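Local coordinates for protein putative sugar isomerase (Parabacteroides distasonis, PDB 3LMZ) that is probably a sugar isomerase with a xylose isomerase-like TIM-barrel fold, though its substrate and reaction are not established, at residues H19-G24 / L42-C48; F27-L32 / D51-P55; A79-M85 / V103-V109; V175-K179 / A214-M219; I203-R207 / E245-F250. One frame throughout, in Å; residues are numbered along the deposited sequence. Where two conformers were deposited one is given.

Interaction 1: H19-G24 / L42-C48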
# COMPACT_ATOMS: atom_id res chain seq x y z
N HIS A 19 14.87 -3.98 9.19
CA HIS A 19 13.58 -4.00 9.86
C HIS A 19 12.76 -2.77 9.42
O HIS A 19 13.25 -1.65 9.41
CB HIS A 19 13.79 -3.95 11.34
CG HIS A 19 14.74 -4.99 11.84
ND1 HIS A 19 14.34 -6.28 12.05
CD2 HIS A 19 16.07 -4.94 12.13
CE1 HIS A 19 15.38 -6.98 12.49
NE2 HIS A 19 16.44 -6.19 12.53
N LEU A 20 11.49 -2.97 9.10
CA LEU A 20 10.58 -1.91 8.74
C LEU A 20 10.09 -1.17 10.00
O LEU A 20 9.58 -1.78 10.96
CB LEU A 20 9.37 -2.51 7.99
CG LEU A 20 8.31 -1.52 7.50
CD1 LEU A 20 8.89 -0.42 6.59
CD2 LEU A 20 7.20 -2.22 6.70
N GLY A 21 10.19 0.15 9.95
CA GLY A 21 9.69 0.98 11.05
C GLY A 21 9.01 2.23 10.56
O GLY A 21 8.80 2.44 9.36
N MSE A 22 8.63 3.07 11.52
CA MSE A 22 8.09 4.38 11.24
C MSE A 22 8.88 5.45 11.98
O MSE A 22 9.19 5.35 13.15
CB MSE A 22 6.62 4.47 11.68
CG MSE A 22 5.91 5.73 11.19
SE MSE A 22 5.23 5.31 9.40
CE MSE A 22 3.73 4.25 9.88
N ALA A 23 9.14 6.50 11.22
CA ALA A 23 9.81 7.68 11.72
C ALA A 23 8.69 8.52 12.41
O ALA A 23 7.57 8.63 11.87
CB ALA A 23 10.46 8.47 10.50
N GLY A 24 8.97 9.09 13.59
CA GLY A 24 7.91 9.75 14.34
C GLY A 24 7.33 11.00 13.67
O GLY A 24 6.12 11.28 13.85
N LEU A 42 -1.00 -1.61 10.42
CA LEU A 42 -0.06 -1.83 9.32
C LEU A 42 0.94 -2.95 9.51
O LEU A 42 1.74 -3.22 8.64
CB LEU A 42 0.72 -0.56 9.02
CG LEU A 42 -0.04 0.65 8.55
CD1 LEU A 42 0.86 1.92 8.71
CD2 LEU A 42 -0.51 0.44 7.14
N ASP A 43 0.87 -3.66 10.64
CA ASP A 43 1.83 -4.72 10.97
C ASP A 43 3.27 -4.22 11.05
O ASP A 43 4.21 -4.90 10.66
CB ASP A 43 1.70 -5.90 10.01
CG ASP A 43 2.38 -7.19 10.50
OD1 ASP A 43 2.43 -7.45 11.73
OD2 ASP A 43 2.89 -7.97 9.63
N ILE A 44 3.45 -3.03 11.62
CA ILE A 44 4.76 -2.40 11.80
C ILE A 44 5.08 -2.43 13.30
O ILE A 44 4.23 -2.04 14.12
CB ILE A 44 4.78 -0.93 11.25
CG1 ILE A 44 4.56 -0.95 9.72
CG2 ILE A 44 6.06 -0.19 11.69
CD1 ILE A 44 4.39 0.43 9.05
N HIS A 45 6.31 -2.82 13.62
CA HIS A 45 6.67 -3.19 14.99
C HIS A 45 7.75 -2.29 15.57
O HIS A 45 8.17 -2.55 16.67
CB HIS A 45 7.04 -4.71 15.01
CG HIS A 45 5.88 -5.52 14.58
ND1 HIS A 45 4.78 -5.71 15.40
CD2 HIS A 45 5.59 -6.12 13.40
CE1 HIS A 45 3.86 -6.38 14.72
NE2 HIS A 45 4.32 -6.63 13.51
N TYR A 46 8.16 -1.25 14.82
CA TYR A 46 9.24 -0.38 15.29
C TYR A 46 8.87 1.08 15.05
O TYR A 46 8.46 1.42 13.98
CB TYR A 46 10.55 -0.73 14.57
CG TYR A 46 10.99 -2.15 14.87
CD1 TYR A 46 11.59 -2.45 16.07
CD2 TYR A 46 10.82 -3.14 13.94
CE1 TYR A 46 11.98 -3.74 16.38
CE2 TYR A 46 11.18 -4.44 14.23
CZ TYR A 46 11.78 -4.72 15.45
OH TYR A 46 12.17 -6.03 15.75
N LEU A 47 9.16 1.91 16.07
CA LEU A 47 8.86 3.34 16.06
C LEU A 47 10.13 4.08 16.55
O LEU A 47 10.68 3.75 17.60
CB LEU A 47 7.70 3.65 16.98
CG LEU A 47 7.32 5.12 17.17
CD1 LEU A 47 6.91 5.79 15.83
CD2 LEU A 47 6.25 5.33 18.28
N CYS A 48 10.51 5.12 15.79
CA CYS A 48 11.53 6.02 16.25
C CYS A 48 10.85 7.10 17.09
O CYS A 48 9.85 7.70 16.66
CB CYS A 48 12.32 6.61 15.10
SG CYS A 48 13.91 7.34 15.67
O HOH W 1 8.02 -3.96 11.50

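Interaction 2: F27-L32 / D51-P55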
# COMPACT_ATOMS: atom_id res chain seq x y z
N PHE A 27 3.88 11.29 12.10
CA PHE A 27 2.73 11.51 12.97
C PHE A 27 2.91 12.79 13.80
O PHE A 27 2.29 12.90 14.86
CB PHE A 27 2.55 10.26 13.85
CG PHE A 27 2.05 9.08 13.08
CD1 PHE A 27 0.70 8.93 12.79
CD2 PHE A 27 2.94 8.14 12.58
CE1 PHE A 27 0.25 7.85 12.05
CE2 PHE A 27 2.46 7.06 11.84
CZ PHE A 27 1.14 6.95 11.56
N VAL A 28 3.54 13.84 13.26
CA VAL A 28 3.69 15.09 14.02
C VAL A 28 2.36 15.69 14.41
O VAL A 28 2.27 16.34 15.45
CB VAL A 28 4.54 16.11 13.23
CG1 VAL A 28 3.85 16.56 11.90
CG2 VAL A 28 4.93 17.34 14.11
N ASN A 29 1.31 15.48 13.61
CA ASN A 29 0.01 16.03 13.88
C ASN A 29 -0.94 15.12 14.70
O ASN A 29 -2.14 15.48 14.89
CB ASN A 29 -0.68 16.47 12.56
CG ASN A 29 0.02 17.68 11.92
OD1 ASN A 29 0.41 18.59 12.63
ND2 ASN A 29 0.23 17.64 10.63
N PHE A 30 -0.43 13.97 15.16
CA PHE A 30 -1.19 12.94 15.83
C PHE A 30 -0.60 12.50 17.14
O PHE A 30 0.63 12.53 17.31
CB PHE A 30 -1.43 11.76 14.90
CG PHE A 30 -2.17 12.19 13.66
CD1 PHE A 30 -3.54 12.38 13.68
CD2 PHE A 30 -1.48 12.62 12.56
CE1 PHE A 30 -4.25 12.87 12.58
CE2 PHE A 30 -2.15 13.12 11.46
CZ PHE A 30 -3.55 13.26 11.46
N ASP A 31 -1.45 12.12 18.08
CA ASP A 31 -0.98 11.63 19.36
C ASP A 31 -0.41 10.23 19.30
O ASP A 31 -0.48 9.51 18.28
CB ASP A 31 -2.01 11.79 20.48
CG ASP A 31 -3.25 11.03 20.27
OD1 ASP A 31 -3.23 10.02 19.54
OD2 ASP A 31 -4.28 11.39 20.90
N LEU A 32 0.19 9.83 20.41
CA LEU A 32 0.81 8.50 20.45
C LEU A 32 -0.20 7.37 20.28
O LEU A 32 0.12 6.38 19.60
CB LEU A 32 1.60 8.33 21.75
CG LEU A 32 2.33 7.01 21.90
CD1 LEU A 32 3.36 6.83 20.86
CD2 LEU A 32 2.94 6.98 23.33
N ASP A 51 9.98 13.70 20.54
CA ASP A 51 9.66 14.46 21.74
C ASP A 51 8.18 14.81 21.88
O ASP A 51 7.67 14.90 23.00
CB ASP A 51 10.54 15.71 21.86
CG ASP A 51 10.42 16.71 20.67
OD1 ASP A 51 9.73 16.42 19.68
OD2 ASP A 51 11.09 17.77 20.76
N PHE A 52 7.46 14.97 20.76
CA PHE A 52 6.01 15.23 20.82
C PHE A 52 5.15 14.04 21.26
O PHE A 52 3.95 14.17 21.57
CB PHE A 52 5.52 15.88 19.51
CG PHE A 52 5.96 15.18 18.26
CD1 PHE A 52 5.35 14.01 17.87
CD2 PHE A 52 6.86 15.79 17.37
CE1 PHE A 52 5.72 13.39 16.71
CE2 PHE A 52 7.20 15.15 16.24
CZ PHE A 52 6.63 13.98 15.89
N HIS A 53 5.76 12.86 21.27
CA HIS A 53 5.18 11.67 21.88
C HIS A 53 5.76 11.32 23.28
O HIS A 53 5.01 10.86 24.16
CB HIS A 53 5.32 10.48 20.93
CG HIS A 53 4.50 10.60 19.71
ND1 HIS A 53 4.85 10.00 18.52
CD2 HIS A 53 3.34 11.27 19.48
CE1 HIS A 53 3.92 10.26 17.61
NE2 HIS A 53 3.00 11.04 18.16
N LEU A 54 7.07 11.54 23.47
CA LEU A 54 7.69 11.26 24.75
C LEU A 54 8.67 12.40 25.05
O LEU A 54 9.86 12.34 24.66
CB LEU A 54 8.41 9.93 24.75
CG LEU A 54 8.98 9.44 26.10
CD1 LEU A 54 7.85 9.22 27.11
CD2 LEU A 54 9.84 8.18 25.93
N PRO A 55 8.19 13.43 25.72
CA PRO A 55 9.06 14.57 26.01
C PRO A 55 10.30 14.20 26.80
O PRO A 55 10.26 13.26 27.63
CB PRO A 55 8.17 15.52 26.79
CG PRO A 55 6.79 15.16 26.31
CD PRO A 55 6.82 13.69 26.15

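Interaction 3: A79-M85 / V103-V109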
# COMPACT_ATOMS: atom_id res chain seq x y z
N ALA A 79 14.80 3.76 18.84
CA ALA A 79 15.75 4.85 18.89
C ALA A 79 14.95 6.09 19.28
O ALA A 79 13.72 6.08 19.33
CB ALA A 79 16.41 5.02 17.52
N VAL A 80 15.72 7.13 19.57
CA VAL A 80 15.13 8.47 19.81
C VAL A 80 15.61 9.48 18.77
O VAL A 80 16.82 9.45 18.38
CB VAL A 80 15.43 9.03 21.24
CG1 VAL A 80 14.71 8.18 22.36
CG2 VAL A 80 16.95 9.12 21.54
N GLY A 81 14.67 10.33 18.32
CA GLY A 81 15.00 11.46 17.44
C GLY A 81 14.32 11.40 16.11
O GLY A 81 13.45 10.57 15.91
N PRO A 82 14.73 12.26 15.17
CA PRO A 82 15.81 13.22 15.34
C PRO A 82 15.67 14.23 16.47
O PRO A 82 14.62 14.78 16.71
CB PRO A 82 15.83 13.97 14.01
CG PRO A 82 15.17 13.02 12.99
CD PRO A 82 14.23 12.16 13.79
N ILE A 83 16.77 14.48 17.15
CA ILE A 83 16.89 15.50 18.19
C ILE A 83 17.94 16.52 17.72
O ILE A 83 19.10 16.15 17.51
CB ILE A 83 17.35 14.92 19.57
CG1 ILE A 83 16.37 13.83 20.07
CG2 ILE A 83 17.48 16.08 20.59
CD1 ILE A 83 16.84 13.04 21.28
N TYR A 84 17.54 17.76 17.52
CA TYR A 84 18.43 18.82 17.12
C TYR A 84 19.23 19.23 18.38
O TYR A 84 18.62 19.34 19.48
CB TYR A 84 17.67 20.01 16.58
CG TYR A 84 17.18 19.82 15.16
CD1 TYR A 84 16.21 18.88 14.83
CD2 TYR A 84 17.74 20.54 14.12
CE1 TYR A 84 15.82 18.71 13.49
CE2 TYR A 84 17.33 20.38 12.79
CZ TYR A 84 16.35 19.50 12.49
OH TYR A 84 15.91 19.34 11.16
N MSE A 85 20.52 19.45 18.22
CA MSE A 85 21.42 19.76 19.34
C MSE A 85 22.32 20.93 18.99
O MSE A 85 23.17 20.78 18.13
CB MSE A 85 22.24 18.53 19.73
CG MSE A 85 21.38 17.35 20.00
SE MSE A 85 22.37 15.69 20.40
CE MSE A 85 20.98 14.50 19.82
N VAL A 103 17.20 3.03 24.99
CA VAL A 103 17.70 2.82 23.63
C VAL A 103 19.22 3.03 23.56
O VAL A 103 19.83 3.58 24.49
CB VAL A 103 16.99 3.70 22.60
CG1 VAL A 103 15.49 3.39 22.60
CG2 VAL A 103 17.28 5.17 22.83
N LYS A 104 19.83 2.52 22.48
CA LYS A 104 21.28 2.65 22.28
C LYS A 104 21.59 3.35 20.96
O LYS A 104 22.75 3.30 20.51
CB LYS A 104 21.96 1.29 22.38
CG LYS A 104 21.68 0.71 23.74
CD LYS A 104 22.62 -0.34 24.17
CE LYS A 104 22.19 -0.84 25.59
NZ LYS A 104 20.68 -0.72 25.87
N LEU A 105 20.56 3.95 20.35
CA LEU A 105 20.70 4.67 19.07
C LEU A 105 19.94 5.99 19.21
O LEU A 105 18.76 6.06 19.58
CB LEU A 105 20.08 3.86 17.91
CG LEU A 105 20.02 4.52 16.53
CD1 LEU A 105 21.38 4.92 16.06
CD2 LEU A 105 19.29 3.58 15.49
N ILE A 106 20.68 7.04 18.89
CA ILE A 106 20.20 8.41 18.90
C ILE A 106 20.32 8.96 17.47
O ILE A 106 21.38 8.86 16.85
CB ILE A 106 21.04 9.32 19.83
CG1 ILE A 106 20.94 8.86 21.28
CG2 ILE A 106 20.65 10.80 19.67
CD1 ILE A 106 21.89 9.65 22.29
N VAL A 107 19.20 9.44 16.93
CA VAL A 107 19.16 10.15 15.65
C VAL A 107 19.21 11.65 16.03
O VAL A 107 18.40 12.17 16.80
CB VAL A 107 17.93 9.75 14.82
CG1 VAL A 107 18.03 10.43 13.43
CG2 VAL A 107 17.84 8.19 14.69
N GLY A 108 20.22 12.34 15.50
CA GLY A 108 20.53 13.71 15.92
C GLY A 108 20.86 14.65 14.78
O GLY A 108 21.15 14.20 13.65
N VAL A 109 20.76 15.94 15.09
CA VAL A 109 21.26 16.96 14.21
C VAL A 109 22.12 17.91 15.05
O VAL A 109 21.62 18.91 15.54
CB VAL A 109 20.12 17.69 13.48
CG1 VAL A 109 20.67 18.66 12.40
CG2 VAL A 109 19.18 16.65 12.85

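Interaction 4: V175-K179 / A214-M219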
# COMPACT_ATOMS: atom_id res chain seq x y z
N VAL A 175 21.50 4.73 -3.35
CA VAL A 175 21.96 3.35 -3.39
C VAL A 175 23.50 3.32 -3.47
O VAL A 175 24.11 2.57 -2.74
CB VAL A 175 21.27 2.58 -4.58
CG1 VAL A 175 21.80 1.16 -4.65
CG2 VAL A 175 19.71 2.65 -4.45
N ALA A 176 24.10 4.17 -4.32
CA ALA A 176 25.57 4.23 -4.41
C ALA A 176 26.16 4.82 -3.12
O ALA A 176 27.23 4.39 -2.65
CB ALA A 176 26.06 5.01 -5.65
N ASP A 177 25.43 5.76 -2.49
CA ASP A 177 25.91 6.29 -1.20
C ASP A 177 25.89 5.19 -0.11
O ASP A 177 26.81 5.07 0.70
CB ASP A 177 25.11 7.53 -0.78
CG ASP A 177 25.49 8.75 -1.57
OD1 ASP A 177 26.46 8.71 -2.36
OD2 ASP A 177 24.78 9.75 -1.46
N LEU A 178 24.82 4.39 -0.09
CA LEU A 178 24.76 3.25 0.84
C LEU A 178 25.94 2.28 0.63
O LEU A 178 26.58 1.85 1.61
CB LEU A 178 23.40 2.52 0.75
CG LEU A 178 23.30 1.24 1.61
CD1 LEU A 178 23.40 1.52 3.15
CD2 LEU A 178 21.96 0.54 1.25
N LYS A 179 26.27 1.98 -0.64
CA LYS A 179 27.42 1.11 -0.96
C LYS A 179 28.71 1.71 -0.38
O LYS A 179 29.47 1.03 0.31
CB LYS A 179 27.58 0.88 -2.46
CG LYS A 179 28.70 -0.09 -2.83
CD LYS A 179 29.02 -0.07 -4.33
CE LYS A 179 28.02 -0.86 -5.14
NZ LYS A 179 28.25 -0.73 -6.62
N ALA A 214 16.58 -1.50 -6.15
CA ALA A 214 18.01 -1.36 -6.03
C ALA A 214 18.46 -1.17 -4.57
O ALA A 214 19.50 -1.71 -4.15
CB ALA A 214 18.52 -0.22 -6.95
N LEU A 215 17.67 -0.39 -3.84
CA LEU A 215 17.93 -0.12 -2.44
C LEU A 215 17.86 -1.45 -1.65
O LEU A 215 18.75 -1.78 -0.86
CB LEU A 215 16.95 0.95 -1.94
CG LEU A 215 17.16 1.44 -0.53
CD1 LEU A 215 18.49 2.28 -0.41
CD2 LEU A 215 15.94 2.23 0.07
N ILE A 216 16.82 -2.22 -1.90
CA ILE A 216 16.66 -3.50 -1.21
C ILE A 216 17.80 -4.48 -1.53
O ILE A 216 18.36 -5.10 -0.63
CB ILE A 216 15.33 -4.12 -1.60
CG1 ILE A 216 14.21 -3.33 -0.92
CG2 ILE A 216 15.30 -5.64 -1.34
CD1 ILE A 216 14.00 -3.62 0.47
N ARG A 217 18.19 -4.57 -2.80
CA ARG A 217 19.30 -5.42 -3.15
C ARG A 217 20.58 -4.96 -2.48
O ARG A 217 21.39 -5.77 -2.03
CB ARG A 217 19.49 -5.48 -4.67
CG ARG A 217 18.45 -6.28 -5.40
CD ARG A 217 18.79 -6.36 -6.90
NE ARG A 217 17.55 -6.53 -7.63
CZ ARG A 217 16.91 -5.58 -8.31
NH1 ARG A 217 17.43 -4.35 -8.48
NH2 ARG A 217 15.78 -5.89 -8.90
N MSE A 218 20.79 -3.64 -2.41
CA MSE A 218 21.99 -3.11 -1.81
C MSE A 218 22.06 -3.34 -0.31
O MSE A 218 23.13 -3.59 0.27
CB MSE A 218 22.19 -1.61 -2.14
CG MSE A 218 23.55 -1.08 -1.69
SE MSE A 218 25.08 -2.02 -2.37
CE MSE A 218 24.90 -1.57 -4.25
N MSE A 219 20.91 -3.28 0.33
CA MSE A 219 20.88 -3.53 1.78
C MSE A 219 21.25 -4.97 2.10
O MSE A 219 21.89 -5.24 3.10
CB MSE A 219 19.54 -3.15 2.42
CG MSE A 219 19.27 -1.64 2.43
SE MSE A 219 17.68 -1.11 3.40
CE MSE A 219 16.42 -1.75 2.08

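Interaction 5: I203-R207 / E245-F250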
# COMPACT_ATOMS: atom_id res chain seq x y z
N ILE A 203 6.10 12.11 -2.17
CA ILE A 203 5.02 11.38 -2.83
C ILE A 203 4.98 9.97 -2.28
O ILE A 203 5.96 9.50 -1.74
CB ILE A 203 5.17 11.43 -4.39
CG1 ILE A 203 3.88 11.03 -5.11
CG2 ILE A 203 6.40 10.61 -4.89
CD1 ILE A 203 3.91 11.34 -6.61
N GLU A 204 3.89 9.26 -2.53
CA GLU A 204 3.70 7.89 -2.07
C GLU A 204 4.81 7.03 -2.66
O GLU A 204 5.14 7.17 -3.82
CB GLU A 204 2.32 7.39 -2.56
CG GLU A 204 1.18 8.07 -1.89
CD GLU A 204 0.69 9.35 -2.57
OE1 GLU A 204 1.42 10.02 -3.34
OE2 GLU A 204 -0.50 9.76 -2.31
N ILE A 205 5.33 6.08 -1.86
CA ILE A 205 6.37 5.19 -2.30
C ILE A 205 5.87 4.40 -3.49
O ILE A 205 4.76 3.84 -3.49
CB ILE A 205 6.84 4.24 -1.16
CG1 ILE A 205 7.64 5.06 -0.15
CG2 ILE A 205 7.61 3.04 -1.74
CD1 ILE A 205 8.21 4.26 1.00
N GLY A 206 6.70 4.40 -4.54
CA GLY A 206 6.38 3.76 -5.80
C GLY A 206 5.99 4.72 -6.90
O GLY A 206 6.16 4.40 -8.08
N ARG A 207 5.43 5.87 -6.51
CA ARG A 207 4.99 6.91 -7.46
C ARG A 207 6.12 7.82 -7.90
O ARG A 207 5.95 8.58 -8.85
CB ARG A 207 3.85 7.75 -6.89
CG ARG A 207 2.65 6.97 -6.58
CD ARG A 207 1.49 7.91 -6.29
NE ARG A 207 0.31 7.32 -5.65
CZ ARG A 207 -0.84 7.94 -5.53
NH1 ARG A 207 -1.03 9.12 -6.11
NH2 ARG A 207 -1.79 7.34 -4.90
N GLU A 245 -0.51 3.17 1.54
CA GLU A 245 -0.10 2.81 0.19
C GLU A 245 1.41 2.65 0.11
O GLU A 245 1.93 1.71 -0.48
CB GLU A 245 -0.51 3.88 -0.83
CG GLU A 245 -0.09 3.56 -2.27
CD GLU A 245 -0.52 4.60 -3.30
OE1 GLU A 245 -1.45 5.40 -2.98
OE2 GLU A 245 0.05 4.53 -4.42
N SER A 246 2.16 3.57 0.75
CA SER A 246 3.60 3.51 0.69
C SER A 246 4.13 2.23 1.36
O SER A 246 5.09 1.60 0.85
CB SER A 246 4.19 4.70 1.43
OG SER A 246 3.93 5.96 0.83
N ILE A 247 3.55 1.83 2.49
CA ILE A 247 3.91 0.63 3.20
C ILE A 247 3.61 -0.60 2.34
O ILE A 247 4.43 -1.55 2.25
CB ILE A 247 3.25 0.60 4.61
CG1 ILE A 247 3.88 1.66 5.53
CG2 ILE A 247 3.30 -0.82 5.17
CD1 ILE A 247 5.38 1.54 5.80
N GLY A 248 2.44 -0.64 1.73
CA GLY A 248 2.14 -1.75 0.84
C GLY A 248 3.11 -1.92 -0.30
O GLY A 248 3.54 -2.99 -0.59
N TYR A 249 3.43 -0.81 -0.97
CA TYR A 249 4.35 -0.84 -2.07
C TYR A 249 5.72 -1.36 -1.55
O TYR A 249 6.37 -2.24 -2.11
CB TYR A 249 4.48 0.49 -2.75
CG TYR A 249 5.06 0.44 -4.16
CD1 TYR A 249 6.40 0.29 -4.36
CD2 TYR A 249 4.22 0.53 -5.28
CE1 TYR A 249 6.92 0.18 -5.69
CE2 TYR A 249 4.71 0.44 -6.55
CZ TYR A 249 6.06 0.25 -6.75
OH TYR A 249 6.53 0.14 -8.04
N PHE A 250 6.21 -0.82 -0.44
CA PHE A 250 7.52 -1.18 0.09
C PHE A 250 7.53 -2.63 0.55
O PHE A 250 8.56 -3.34 0.40
CB PHE A 250 7.89 -0.25 1.26
CG PHE A 250 9.30 -0.44 1.76
CD1 PHE A 250 10.35 0.16 1.11
CD2 PHE A 250 9.56 -1.26 2.83
CE1 PHE A 250 11.67 -0.02 1.56
CE2 PHE A 250 10.87 -1.46 3.26
CZ PHE A 250 11.90 -0.86 2.61
O HOH W 2 2.40 3.33 -5.12

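Interaction 1: H19-G24 / L42-C48
Between Leu20 and His45 a water takes the place of a direct backbone bond: Leu20 O and His45 N stand 4.3 Å apart, and the water donates to Leu20 O (2.7 Å) while accepting from His45 N (3.0 Å). The strands splay by 49°, and a single bridge, Met22 with Leu47, joins them. There Met22 N donates to Tyr46 O (3.0 Å), and Cys48 N to Met22 O (3.0 Å), the latter almost straight at 174°. Gly21 suits its place because its CA lies 3.2 Å from Tyr46 O, where a side chain would press hard on that carbonyl.

Tyr46 brings the edge of its ring to the backbone, CD2 meeting Leu20 O in the ring plane at 3.5 Å. With CG anti to its carbonyl carbon (chi1 -62°), the ring swings towards the start of the other strand, where CE2 reaches His19 CB (3.9 Å); the two rings meet obliquely. A serine in its place would probably lose the ring contact with His19 CB and open a gap beside Leu20 O. Branched Ile44 packs its CG2 against both Leu20 O and Gly21 CA, while Leu47 folds CD1 back over Met22 O. Met22, modelled in two conformers, crosses Leu42 and Ile44 at about a right angle, its CE touching CD1 of each.

These are the first two strands of the TIM barrel, linked through helix 32-41, which ends in a Schellman motif at Asp43. Strand 227-230 bonds along the far edge of strand 19-22, and strand 76-85 lies beside Tyr46 and Cys48. Helices 32-41 and 240-256 pack outside, Leu39 reaching Ile44 and Phe250 reaching Leu20.

Interaction 2: F27-L32 / D51-P55
Phe27 to Phe30 form a type I beta turn, closed by Phe30 N to Phe27 O, and the chain beyond it passes the 51-55 loop with Leu32 CA and His53 CA 5.6 Å apart. His53 reaches across this gap: NE2 donates to Phe30 O (2.9 Å, 160°), with the oxygen in the ring plane and the donor tilted from the carbonyl plane. The imidazole is sandwiched, which probably limits its rotation: Leu32 CA stands over one face, 4.2 Å from the ring centroid, and CD1 of its own neighbour Phe52 over the opposite face.

Phe52 adopts the cramped chi1 of 50°, CG lying between its backbone N and carbonyl carbon, which presents its ring face to Val28. CA of Val28 sits 4.0 Å from the centroid, a CH-pi contact, and CG2 meets CE2 of Phe52 at 3.8 Å. A leucine in place of His53 would probably leave Phe30 O without this donor and the two loops without a directional tie.

Both loops follow barrel strands and lead into helices 32-41 and 60-72, at the barrel end where TIM-barrel active sites lie; a bound citrate is near Phe52. The one hydrogen bond across the loops probably fixes their orientation most sharply, while the CH-pi contacts are less directional.

Interaction 3: A79-M85 / V103-V109
Val107 O is gripped by three groups of the neighbouring strand: Ile83 N donates to it at 2.8 Å, and the CA hydrogens of Pro82 (3.2 Å) and Gly81 (3.5 Å) also point at it. This crowding marks a beta bulge, for the register of the parallel strands slips by one residue between the Val80–Ile106 and Ile83–Gly108 bridges. The slip falls at Gly81 and the cis peptide before Pro82, which probably accommodate it. Any side chain on Gly81 would collide with Val107 O, and its backbone angles suit glycine alone. The parallel ladder continues on both sides of the bulge: Val107 N donates to Val80 O at 2.8 Å, and farther along Val109 N donates to Ile83 O and Met85 N to Val109 O, both from above the carbonyl plane.

Side chains sort by face. Val80 and Ile106 lie side by side, pointing the same way, towards helix 88-101. Met85, extended beyond CG, crosses Ile106 at about a right angle and lays CE on its CG2 (3.7 Å); the same methyl passes over Gly108 CA, where a side chain would be tight. On the other face CG of Tyr84 is anti to its carbonyl carbon (chi1 -77°), which lays the ring alongside Val109, whose CB stands over its face, 3.9 Å from the centroid. Pro82 and Val107 also lie side by side, CG to CG1 3.9 Å.

The strands are the two arms of a beta-alpha-beta crossover. Tyr84 OH bonds a citrate, probably from the crystallisation liquor. With Val109 on its ring face, the phenol is probably steadied by apolar contact while its hydroxyl meets a polar partner, consistent with a pocket at this end of the barrel.

Interaction 4: V175-K179 / A214-M219
Val175 and Leu178 make the tight part of this contact, wedged against Ala214, Leu215, Met218 and Met219. Val175 spreads its two methyls over the turn opposite: CG1 meets Ala214 O (3.7 Å) and Met218 CB (3.8 Å), and CG2 reaches Leu215 N (3.7 Å). CG1 lies anti to the backbone N (chi1 178°), which turns both branches to the other helix. Small Ala214 leaves room for this approach. One turn on, Leu178 pushes CD2 between two selenomethionines, at 3.7 Å from CG of Met218 and likewise from CG of Met219; it slides past the first in the opposite direction and crosses the second at about a right angle. Unbranched, flexible chains suit such a site, since Met218 can bend at chi2 and chi3 and lie along the surface.

The outer side is looser. There Lys179, exposed and modelled in two conformers, lays its aliphatic stem across the end of Met218, and the detail of that meeting is doubtful. Apolar packing alone joins the segments.

The helices run nearly parallel, 8° apart with axes 9.7 Å apart, as neighbours in the outer layer of a TIM barrel do. Strand 185-193 lies beneath them, Val185 touching Leu178 and Met188 touching Leu215 and Met219; helix 240-256 packs on Ile216.

Interaction 5: I203-R207 / E245-F250
Glu245 opens the helical segment by meeting Arg207. Its extended chain (chi1 179°, chi2 179°) carries the carboxylate out to the guanidinium, which grips it side-on: NE donates to OE2 (3.1 Å) and NH2 to OE1 (2.8 Å), the latter on the syn lone pair. Because the two planes are turned 39° apart, the pairing is twisted. A water donates to both Glu245 OE2 (2.7 Å) and Ile205 O (2.9 Å), and Glu204, paired with Lys234, lays its carboxyl carbon over the guanidinium face. Arg207 probably offsets the two acids' mutual repulsion.

Ser246 comes next. Its OG accepts from Ile205 N (3.0 Å) and also bonds Gly242 O, so this small hydroxyl is used twice, while its small side chain lets Ile205 CB approach its CB to 3.7 Å. A turn later, Tyr249 stands with its ring face against Gly206 CA, 3.5 Å from the centroid; any side chain at Gly206 would strike the ring. Phe250 CB lightly touches Ile205 CG2.

The 204-207 type II turn thus packs against the side of helix 240-256, with Phe212 and Leu230 also touching Ile205. The second subunit closes over it, its Lys251 bridging to Glu245, its Asp255 bonding Tyr249 OH, and its Arg41 carbonyl accepting from Arg207 NH2, where helices 240-256 of both chains meet.

In the fold
From the N terminus, interaction 1 closes the loop from strand 19-22 through helix 32-41 to strand 46-49. Interaction 2 crosses it, joining the loops beyond those strands, and the two touch through Gly24 with Phe52 and Leu47 with Leu32. Interaction 3 follows in series, closing the next strand-helix-strand loop; strands 46-49 and 76-85 are neighbours in one sheet, and Cys48 packs against interaction 3. Interactions 4 and 5 close long loops, with 34 and 37 residues between their segments, and cross, touching at Ile216 and Phe250; interaction 4 lies across the chain's centre from 2 and 3. Ile44 and Leu20 pack on Ile247 and Phe250, so interaction 5 brings the C-terminal helix back to the first strands; interactions 1 and 5 both touch the second subunit.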